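Local structure of type III secretion T3S chaperone (3K29) at residues V3-E8 against H128-W132; R17-E22 against L115-E121; E35-L39 against Q97-V101. The protein probably serves as a YscO-like chaperone of the chlamydial type III secretion apparatus, a coiled-coil protein that binds copies of itself. The contacts are given in a common frame with arbitrary orientation. Numbering follows the deposited sequence.

Contact 1: residues V3-E8 against H128-W132; sequences VRYPLE and HKEEW
W132 and Y5 form the apolar centre where the chain's N-terminal loop lies against a helix. The W132 indole (chi1 163°, t; chi2 88°) is covered on its face by two CH-pi contacts: Y5 CA sits 3.7 Å from the centroid of its six-membered ring, and P6 CD 3.5 Å from that of its five-membered ring. The Y5 ring (chi1 179°, t) meets the indole obliquely, planes at 54°, with Y5 CD1 3.7 Å from W132 CD2. Its own face takes a third CH-pi contact, from K129 CA, 3.7 Å from the Y5 centroid. One helical turn (W132 N to H128 O 2.8 Å) sets H128, K129 and W132 against the loop, with Y5 CA 6.3 Å from K129 CA. V3 extends the apolar patch, CG1 3.8 Å from W132 CZ2, while its carbonyl O lies at the indole edge, 3.5 Å from W132 CH2. Residues 3-5 are extended; a type I turn then runs from Y5 to E8, closed by E8 N to Y5 O at 3.0 Å, and places L7 at the N-cap. The arrangement is characterised by a tryptophan face, covered by proline and backbone carbons, that packs a type I turn leading into a helix. Y5 OH touches H128 CB at 3.7 Å. The polar edge is one salt bridge, K129 NZ donating to E8 OE1 at 3.2 Å, with E8 in chi1 t, chi2 p so that its carboxylate swings to the lysine. The loop lies against the flank of helix 70-160 immediately before helix 8-66, whose first residue is E8.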
loop_
_atom_site.group_PDB
_atom_site.type_symbol
_atom_site.label_atom_id
_atom_site.label_comp_id
_atom_site.label_asym_id
_atom_site.label_seq_id
_atom_site.Cartn_x
_atom_site.Cartn_y
_atom_site.Cartn_z
ATOM N N VAL A 3 3.088 21.107 -33.000
ATOM C CA VAL A 3 2.179 19.951 -32.904
ATOM C C VAL A 3 2.615 19.010 -31.762
ATOM O O VAL A 3 3.566 18.230 -31.903
ATOM C CB VAL A 3 2.116 19.138 -34.236
ATOM C CG1 VAL A 3 1.025 18.042 -34.166
ATOM C CG2 VAL A 3 1.954 20.072 -35.471
ATOM N N ARG A 4 1.915 19.110 -30.636
ATOM C CA ARG A 4 2.136 18.265 -29.472
ATOM C C ARG A 4 1.150 17.089 -29.474
ATOM O O ARG A 4 0.183 17.074 -30.238
ATOM C CB ARG A 4 1.932 19.099 -28.206
ATOM C CG ARG A 4 2.439 20.525 -28.301
ATOM C CD ARG A 4 3.887 20.632 -27.879
ATOM N NE ARG A 4 4.287 22.028 -27.760
ATOM C CZ ARG A 4 5.468 22.447 -27.310
ATOM N NH1 ARG A 4 6.394 21.575 -26.919
ATOM N NH2 ARG A 4 5.721 23.750 -27.253
ATOM N N TYR A 5 1.380 16.118 -28.601
ATOM C CA TYR A 5 0.527 14.940 -28.507
ATOM C C TYR A 5 -0.915 15.313 -28.156
ATOM O O TYR A 5 -1.131 16.024 -27.181
ATOM C CB TYR A 5 1.095 13.987 -27.451
ATOM C CG TYR A 5 0.291 12.738 -27.245
ATOM C CD1 TYR A 5 -0.139 11.973 -28.324
ATOM C CD2 TYR A 5 -0.033 12.310 -25.964
ATOM C CE1 TYR A 5 -0.882 10.824 -28.135
ATOM C CE2 TYR A 5 -0.762 11.154 -25.758
ATOM C CZ TYR A 5 -1.192 10.419 -26.858
ATOM O OH TYR A 5 -1.928 9.263 -26.661
ATOM N N PRO A 6 -1.905 14.849 -28.952
ATOM C CA PRO A 6 -3.298 15.294 -28.730
ATOM C C PRO A 6 -3.829 14.899 -27.359
ATOM O O PRO A 6 -4.732 15.547 -26.813
ATOM C CB PRO A 6 -4.065 14.538 -29.818
ATOM C CG PRO A 6 -3.099 14.416 -30.904
ATOM C CD PRO A 6 -1.796 14.092 -30.214
ATOM N N LEU A 7 -3.281 13.819 -26.813
ATOM C CA LEU A 7 -3.768 13.309 -25.553
ATOM C C LEU A 7 -2.769 13.612 -24.412
ATOM O O LEU A 7 -2.740 12.951 -23.369
ATOM C CB LEU A 7 -4.151 11.819 -25.670
ATOM C CG LEU A 7 -5.364 11.437 -26.537
ATOM C CD1 LEU A 7 -5.515 9.924 -26.529
ATOM C CD2 LEU A 7 -6.642 12.070 -26.033
ATOM N N GLU A 8 -1.980 14.664 -24.612
ATOM C CA GLU A 8 -1.100 15.147 -23.563
ATOM C C GLU A 8 -1.849 15.372 -22.227
ATOM O O GLU A 8 -1.345 14.987 -21.167
ATOM C CB GLU A 8 -0.359 16.406 -23.997
ATOM C CG GLU A 8 0.832 16.692 -23.119
ATOM C CD GLU A 8 1.877 15.583 -23.149
ATOM O OE1 GLU A 8 1.886 14.757 -24.092
ATOM O OE2 GLU A 8 2.708 15.546 -22.219
ATOM N N HIS A 128 1.173 5.022 -26.290
ATOM C CA HIS A 128 0.404 5.609 -27.401
ATOM C C HIS A 128 0.940 6.971 -27.843
ATOM O O HIS A 128 0.800 7.328 -29.011
ATOM C CB HIS A 128 -1.099 5.701 -27.115
ATOM C CG HIS A 128 -1.765 4.381 -26.916
ATOM N ND1 HIS A 128 -1.199 3.191 -27.318
ATOM C CD2 HIS A 128 -2.958 4.061 -26.357
ATOM C CE1 HIS A 128 -2.007 2.194 -27.009
ATOM N NE2 HIS A 128 -3.082 2.694 -26.425
ATOM N N LYS A 129 1.510 7.738 -26.905
ATOM C CA LYS A 129 2.215 8.995 -27.215
ATOM C C LYS A 129 3.456 8.736 -28.059
ATOM O O LYS A 129 3.766 9.474 -29.008
ATOM C CB LYS A 129 2.619 9.721 -25.931
ATOM C CG LYS A 129 3.724 10.693 -26.145
ATOM C CD LYS A 129 3.552 11.873 -25.272
ATOM C CE LYS A 129 4.602 12.880 -25.596
ATOM N NZ LYS A 129 4.826 13.655 -24.369
ATOM N N GLU A 130 4.176 7.686 -27.682
ATOM C CA GLU A 130 5.321 7.261 -28.421
ATOM C C GLU A 130 4.929 6.893 -29.848
ATOM O O GLU A 130 5.580 7.318 -30.802
ATOM C CB GLU A 130 5.954 6.064 -27.732
ATOM C CG GLU A 130 7.376 5.868 -28.088
ATOM C CD GLU A 130 8.005 4.804 -27.216
ATOM O OE1 GLU A 130 8.867 5.175 -26.385
ATOM O OE2 GLU A 130 7.613 3.613 -27.344
ATOM N N GLU A 131 3.858 6.117 -29.992
ATOM C CA GLU A 131 3.434 5.665 -31.318
ATOM C C GLU A 131 2.782 6.776 -32.138
ATOM O O GLU A 131 2.904 6.773 -33.356
ATOM C CB GLU A 131 2.515 4.456 -31.234
ATOM C CG GLU A 131 3.186 3.248 -30.633
ATOM C CD GLU A 131 2.192 2.216 -30.195
ATOM O OE1 GLU A 131 0.996 2.579 -30.067
ATOM O OE2 GLU A 131 2.604 1.044 -29.975
ATOM N N TRP A 132 2.108 7.720 -31.480
ATOM C CA TRP A 132 1.583 8.907 -32.179
ATOM C C TRP A 132 2.749 9.727 -32.739
ATOM O O TRP A 132 2.748 10.111 -33.902
ATOM C CB TRP A 132 0.739 9.787 -31.256
ATOM C CG TRP A 132 0.545 11.174 -31.832
ATOM C CD1 TRP A 132 -0.451 11.579 -32.680
ATOM C CD2 TRP A 132 1.401 12.321 -31.627
ATOM N NE1 TRP A 132 -0.263 12.893 -33.026
ATOM C CE2 TRP A 132 0.861 13.378 -32.396
ATOM C CE3 TRP A 132 2.575 12.549 -30.867
ATOM C CZ2 TRP A 132 1.434 14.664 -32.415
ATOM C CZ3 TRP A 132 3.179 13.818 -30.901
ATOM C CH2 TRP A 132 2.587 14.868 -31.662
#

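Contact 2: residues R17-E22 against L115-E121; sequences RVDRAE and LTKRRKE
Two antiparallel helical segments pack side by side, axes 8.8 Å apart at closest approach and N-to-C directions at 165° (signed crossing -165°). V18 CA faces R118 CA at 5.4 Å, and A21 CA faces L115 CA at 5.1 Å. A small apolar strip lies between: L115 (chi1 t, chi2 p) brings CD1 3.8 Å from A21 CB and 3.6 Å from E22 CG, while V18 CG2 packs 3.6 Å from R118 CB. The polar part is charge pairing. E121 accepts two hydrogen bonds from R118, NE to OE1 at 2.8 Å and NH2 to OE2 at 3.0 Å, while R118 NH1 is salt-bridged to E114. R118 is folded (chi1 m, chi2 m, chi3 p), so the R17 guanidinium can lie flat on it, centres 4.3 Å apart and planes at 17°. Although R17 NH1 is only 3.4 Å from R118 NE, both are donors and no bond forms. R17 NH1 reaches E121 OE1 by a long 3.8 Å salt bridge and through a water, which accepts from R17 NH1 at 3.3 Å and donates to E121 OE1 at 2.8 Å. Separately, E22 OE2 forms a salt bridge with R119 NH1 at 2.7 Å. The apolar strip is thus bordered by ion pairs, as in antiparallel helical hairpins, and E121 offsets the charge of the stacked arginines.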
loop_
_atom_site.group_PDB
_atom_site.type_symbol
_atom_site.label_atom_id
_atom_site.label_comp_id
_atom_site.label_asym_id
_atom_site.label_seq_id
_atom_site.Cartn_x
_atom_site.Cartn_y
_atom_site.Cartn_z
ATOM N N ARG A 17 -1.990 10.564 -11.217
ATOM C CA ARG A 17 -2.709 9.487 -10.558
ATOM C C ARG A 17 -1.776 8.465 -9.957
ATOM O O ARG A 17 -2.100 7.893 -8.901
ATOM C CB ARG A 17 -3.679 8.800 -11.518
ATOM C CG ARG A 17 -4.803 9.681 -11.961
ATOM C CD ARG A 17 -5.942 8.839 -12.513
ATOM N NE ARG A 17 -6.733 8.257 -11.432
ATOM C CZ ARG A 17 -7.433 7.130 -11.549
ATOM N NH1 ARG A 17 -7.432 6.460 -12.693
ATOM N NH2 ARG A 17 -8.138 6.669 -10.532
ATOM N N VAL A 18 -0.664 8.203 -10.652
ATOM C CA VAL A 18 0.466 7.448 -10.104
ATOM C C VAL A 18 1.093 8.143 -8.867
ATOM O O VAL A 18 1.256 7.501 -7.816
ATOM C CB VAL A 18 1.503 7.093 -11.187
ATOM C CG1 VAL A 18 2.784 6.510 -10.571
ATOM C CG2 VAL A 18 0.876 6.125 -12.189
ATOM N N ASP A 19 1.400 9.439 -8.971
ATOM C CA ASP A 19 1.871 10.203 -7.799
ATOM C C ASP A 19 0.939 9.996 -6.619
ATOM O O ASP A 19 1.403 9.637 -5.533
ATOM C CB ASP A 19 2.012 11.705 -8.088
ATOM C CG ASP A 19 3.165 12.010 -9.017
ATOM O OD1 ASP A 19 3.775 11.033 -9.502
ATOM O OD2 ASP A 19 3.456 13.209 -9.285
ATOM N N ARG A 20 -0.358 10.212 -6.838
ATOM C CA ARG A 20 -1.364 10.100 -5.771
ATOM C C ARG A 20 -1.421 8.710 -5.145
ATOM O O ARG A 20 -1.543 8.597 -3.931
ATOM C CB ARG A 20 -2.767 10.567 -6.218
ATOM C CG ARG A 20 -2.790 12.049 -6.615
ATOM C CD ARG A 20 -4.155 12.701 -6.540
ATOM N NE ARG A 20 -5.072 12.141 -7.510
ATOM C CZ ARG A 20 -5.296 12.632 -8.726
ATOM N NH1 ARG A 20 -4.676 13.726 -9.150
ATOM N NH2 ARG A 20 -6.166 12.023 -9.509
ATOM N N ALA A 21 -1.314 7.674 -5.981
ATOM C CA ALA A 21 -1.394 6.288 -5.527
ATOM C C ALA A 21 -0.155 5.861 -4.740
ATOM O O ALA A 21 -0.252 5.047 -3.826
ATOM C CB ALA A 21 -1.606 5.339 -6.728
ATOM N N GLU A 22 1.010 6.387 -5.118
ATOM C CA GLU A 22 2.237 6.182 -4.358
ATOM C C GLU A 22 2.107 6.761 -2.949
ATOM O O GLU A 22 2.492 6.132 -1.961
ATOM C CB GLU A 22 3.425 6.842 -5.086
ATOM C CG GLU A 22 3.998 6.000 -6.212
ATOM C CD GLU A 22 5.031 6.737 -7.047
ATOM O OE1 GLU A 22 5.128 7.979 -6.930
ATOM O OE2 GLU A 22 5.734 6.074 -7.842
ATOM N N LEU A 115 -1.990 1.119 -7.106
ATOM C CA LEU A 115 -0.768 1.694 -7.670
ATOM C C LEU A 115 -0.294 0.998 -8.953
ATOM O O LEU A 115 0.113 1.672 -9.904
ATOM C CB LEU A 115 0.368 1.738 -6.636
ATOM C CG LEU A 115 1.762 2.284 -7.044
ATOM C CD1 LEU A 115 1.705 3.645 -7.687
ATOM C CD2 LEU A 115 2.764 2.316 -5.838
ATOM N N THR A 116 -0.328 -0.340 -8.969
ATOM C CA THR A 116 0.047 -1.112 -10.156
ATOM C C THR A 116 -0.888 -0.834 -11.319
ATOM O O THR A 116 -0.426 -0.709 -12.451
ATOM C CB THR A 116 0.086 -2.624 -9.896
ATOM O OG1 THR A 116 0.817 -2.861 -8.694
ATOM C CG2 THR A 116 0.758 -3.382 -11.077
ATOM N N LYS A 117 -2.195 -0.758 -11.032
ATOM C CA LYS A 117 -3.196 -0.366 -12.030
ATOM C C LYS A 117 -2.919 1.024 -12.604
ATOM O O LYS A 117 -2.970 1.213 -13.813
ATOM C CB LYS A 117 -4.616 -0.449 -11.461
ATOM C CG LYS A 117 -5.313 -1.771 -11.769
ATOM C CD LYS A 117 -6.606 -1.963 -10.980
ATOM C CE LYS A 117 -7.765 -1.125 -11.562
ATOM N NZ LYS A 117 -8.994 -1.162 -10.699
ATOM N N ARG A 118 -2.593 1.991 -11.747
ATOM C CA ARG A 118 -2.290 3.347 -12.225
ATOM C C ARG A 118 -1.099 3.372 -13.154
ATOM O O ARG A 118 -1.086 4.119 -14.136
ATOM C CB ARG A 118 -2.108 4.350 -11.071
ATOM C CG ARG A 118 -3.319 4.503 -10.196
ATOM C CD ARG A 118 -4.580 5.020 -10.923
ATOM N NE ARG A 118 -5.404 3.958 -11.534
ATOM C CZ ARG A 118 -6.152 3.061 -10.867
ATOM N NH1 ARG A 118 -6.216 3.057 -9.535
ATOM N NH2 ARG A 118 -6.847 2.148 -11.537
ATOM N N ARG A 119 -0.103 2.562 -12.836
ATOM C CA ARG A 119 1.143 2.541 -13.563
ATOM C C ARG A 119 0.988 1.854 -14.928
ATOM O O ARG A 119 1.576 2.289 -15.911
ATOM C CB ARG A 119 2.234 1.890 -12.700
ATOM C CG ARG A 119 2.585 2.761 -11.491
ATOM C CD ARG A 119 4.063 2.781 -11.177
ATOM N NE ARG A 119 4.378 1.947 -10.027
ATOM C CZ ARG A 119 5.060 2.333 -8.945
ATOM N NH1 ARG A 119 5.529 3.569 -8.832
ATOM N NH2 ARG A 119 5.278 1.464 -7.959
ATOM N N LYS A 120 0.209 0.762 -14.948
ATOM C CA LYS A 120 -0.215 0.062 -16.166
ATOM C C LYS A 120 -0.941 1.026 -17.117
ATOM O O LYS A 120 -0.569 1.156 -18.287
ATOM C CB LYS A 120 -1.121 -1.096 -15.757
ATOM C CG LYS A 120 -1.534 -2.053 -16.841
ATOM C CD LYS A 120 -2.452 -3.079 -16.204
ATOM C CE LYS A 120 -3.650 -3.381 -17.104
ATOM N NZ LYS A 120 -3.327 -4.324 -18.237
ATOM N N GLU A 121 -1.942 1.729 -16.596
ATOM C CA GLU A 121 -2.709 2.687 -17.401
ATOM C C GLU A 121 -1.837 3.827 -17.929
ATOM O O GLU A 121 -1.917 4.168 -19.097
ATOM C CB GLU A 121 -3.875 3.285 -16.613
ATOM C CG GLU A 121 -4.973 2.303 -16.239
ATOM C CD GLU A 121 -5.630 2.612 -14.897
ATOM O OE1 GLU A 121 -5.409 3.712 -14.306
ATOM O OE2 GLU A 121 -6.379 1.725 -14.430
HETATM O O HOH W 1 -5.038 6.377 -14.909
#

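Contact 3: residues E35-L39 against Q97-V101; sequences EQEKL and QKENV
The helical segments 35-39 and 97-101 run antiparallel, N-to-C directions at 160° (signed crossing -160°) and axes 8.8 Å apart at closest approach. Register pairs E35 with V101, CA to CA 5.3 Å, and L39 with Q97, 5.6 Å.

The hydrogen bonds centre on Q97, whose side chain (chi1 t, chi2 p) spans the interface. Its NE2 donates twice to E35, to backbone O at 2.9 Å and to OE1 at 2.9 Å, while Q97 OE1 accepts from N100 ND2 at 2.9 Å. One salt bridge joins the set within its own helix: K38 NZ to E35 OE1, 2.8 Å, so this carboxylate oxygen receives two donors.

Van der Waals contacts complete the interface. V101 CG2 lies 3.8 Å from E35 CB and 4.0 Å from L39 CB; V101 CG1 touches the amide carbon Q36 CD at 3.8 Å. L39 (chi1 t, chi2 p) extends CD1 to 3.6 Å from K98 CG.

Notable is a glutamine amide bridging both helices in the seam of an antiparallel hairpin, consistent with the coiled coil predicted in helix 8-66. Along that helix the packing continues in both directions, Q97 also touching R42 and V101 touching L32.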
loop_
_atom_site.group_PDB
_atom_site.type_symbol
_atom_site.label_atom_id
_atom_site.label_comp_id
_atom_site.label_asym_id
_atom_site.label_seq_id
_atom_site.Cartn_x
_atom_site.Cartn_y
_atom_site.Cartn_z
ATOM N N GLU A 35 -1.560 0.576 13.743
ATOM C CA GLU A 35 -2.272 -0.573 14.292
ATOM C C GLU A 35 -1.295 -1.613 14.842
ATOM O O GLU A 35 -1.551 -2.155 15.911
ATOM C CB GLU A 35 -3.242 -1.201 13.272
ATOM C CG GLU A 35 -4.345 -0.257 12.767
ATOM C CD GLU A 35 -5.088 0.511 13.869
ATOM O OE1 GLU A 35 -5.522 -0.065 14.891
ATOM O OE2 GLU A 35 -5.317 1.718 13.676
ATOM N N GLN A 36 -0.201 -1.886 14.131
ATOM C CA GLN A 36 0.825 -2.811 14.619
ATOM C C GLN A 36 1.383 -2.383 15.992
ATOM O O GLN A 36 1.559 -3.198 16.911
ATOM C CB GLN A 36 1.962 -2.968 13.601
ATOM C CG GLN A 36 1.558 -3.709 12.330
ATOM C CD GLN A 36 1.622 -5.220 12.453
ATOM O OE1 GLN A 36 1.493 -5.800 13.547
ATOM N NE2 GLN A 36 1.823 -5.878 11.312
ATOM N N GLU A 37 1.622 -1.087 16.125
ATOM C CA GLU A 37 2.056 -0.496 17.374
ATOM C C GLU A 37 0.986 -0.651 18.485
ATOM O O GLU A 37 1.331 -0.936 19.638
ATOM C CB GLU A 37 2.403 0.979 17.132
ATOM C CG GLU A 37 3.463 1.547 18.058
ATOM C CD GLU A 37 2.958 1.727 19.486
ATOM O OE1 GLU A 37 1.730 1.942 19.642
ATOM O OE2 GLU A 37 3.778 1.651 20.448
ATOM N N LYS A 38 -0.294 -0.464 18.150
ATOM C CA LYS A 38 -1.384 -0.665 19.133
ATOM C C LYS A 38 -1.489 -2.116 19.496
ATOM O O LYS A 38 -1.745 -2.411 20.645
ATOM C CB LYS A 38 -2.748 -0.158 18.649
ATOM C CG LYS A 38 -2.840 1.366 18.440
ATOM C CD LYS A 38 -4.011 1.771 17.502
ATOM C CE LYS A 38 -5.397 1.429 18.095
ATOM N NZ LYS A 38 -6.480 1.491 17.061
ATOM N N LEU A 39 -1.264 -3.022 18.539
ATOM C CA LEU A 39 -1.215 -4.457 18.852
ATOM C C LEU A 39 -0.118 -4.790 19.871
ATOM O O LEU A 39 -0.351 -5.581 20.798
ATOM C CB LEU A 39 -1.057 -5.338 17.600
ATOM C CG LEU A 39 -1.058 -6.868 17.814
ATOM C CD1 LEU A 39 -2.326 -7.340 18.495
ATOM C CD2 LEU A 39 -0.852 -7.670 16.504
ATOM N N GLN A 97 -7.672 -6.032 18.602
ATOM C CA GLN A 97 -6.655 -5.241 17.935
ATOM C C GLN A 97 -6.090 -5.961 16.706
ATOM O O GLN A 97 -5.787 -5.330 15.684
ATOM C CB GLN A 97 -5.541 -4.805 18.917
ATOM C CG GLN A 97 -4.524 -3.792 18.371
ATOM C CD GLN A 97 -5.146 -2.666 17.573
ATOM O OE1 GLN A 97 -6.239 -2.163 17.882
ATOM N NE2 GLN A 97 -4.419 -2.224 16.532
ATOM N N LYS A 98 -5.981 -7.277 16.799
ATOM C CA LYS A 98 -5.624 -8.104 15.655
ATOM C C LYS A 98 -6.514 -7.849 14.480
ATOM O O LYS A 98 -6.026 -7.826 13.351
ATOM C CB LYS A 98 -5.574 -9.604 15.999
ATOM C CG LYS A 98 -4.313 -9.881 16.836
ATOM C CD LYS A 98 -3.950 -11.324 17.036
ATOM C CE LYS A 98 -2.631 -11.293 17.790
ATOM N NZ LYS A 98 -1.858 -12.570 17.758
ATOM N N GLU A 99 -7.801 -7.648 14.745
ATOM C CA GLU A 99 -8.766 -7.398 13.687
ATOM C C GLU A 99 -8.506 -6.051 12.976
ATOM O O GLU A 99 -8.676 -5.931 11.764
ATOM C CB GLU A 99 -10.196 -7.409 14.227
ATOM C CG GLU A 99 -10.726 -8.721 14.762
ATOM C CD GLU A 99 -12.178 -8.570 15.197
ATOM O OE1 GLU A 99 -13.072 -8.593 14.341
ATOM O OE2 GLU A 99 -12.444 -8.391 16.393
ATOM N N ASN A 100 -8.117 -5.045 13.754
ATOM C CA ASN A 100 -7.660 -3.766 13.217
ATOM C C ASN A 100 -6.414 -3.916 12.376
ATOM O O ASN A 100 -6.307 -3.277 11.311
ATOM C CB ASN A 100 -7.429 -2.730 14.325
ATOM C CG ASN A 100 -8.703 -2.319 15.003
ATOM O OD1 ASN A 100 -9.777 -2.351 14.412
ATOM N ND2 ASN A 100 -8.601 -1.935 16.256
ATOM N N VAL A 101 -5.466 -4.722 12.842
ATOM C CA VAL A 101 -4.236 -4.937 12.081
ATOM C C VAL A 101 -4.530 -5.586 10.729
ATOM O O VAL A 101 -4.019 -5.159 9.708
ATOM C CB VAL A 101 -3.166 -5.724 12.852
ATOM C CG1 VAL A 101 -2.042 -6.209 11.913
ATOM C CG2 VAL A 101 -2.569 -4.845 13.943
#

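In the fold
From the N terminus, the chain opens with the loop of contact 1, then follows helix 8-66 through the first segments of contacts 2 and 3, turns back between residues 66 and 70, and returns along helix 70-160 in reverse order. The loops therefore nest without crossing: 35-39/97-101 closes inside 17-22/115-121, which closes inside 3-8/128-132. Centres lie 20 Å apart from contact 1 to contact 2 and 27 Å from contact 2 to contact 3, with no touching. All three use helix 70-160; contacts 2 and 3 tie it to helix 8-66, and contact 1 ties it to the preceding loop and the first residue of helix 8-66, giving one long antiparallel helical hairpin.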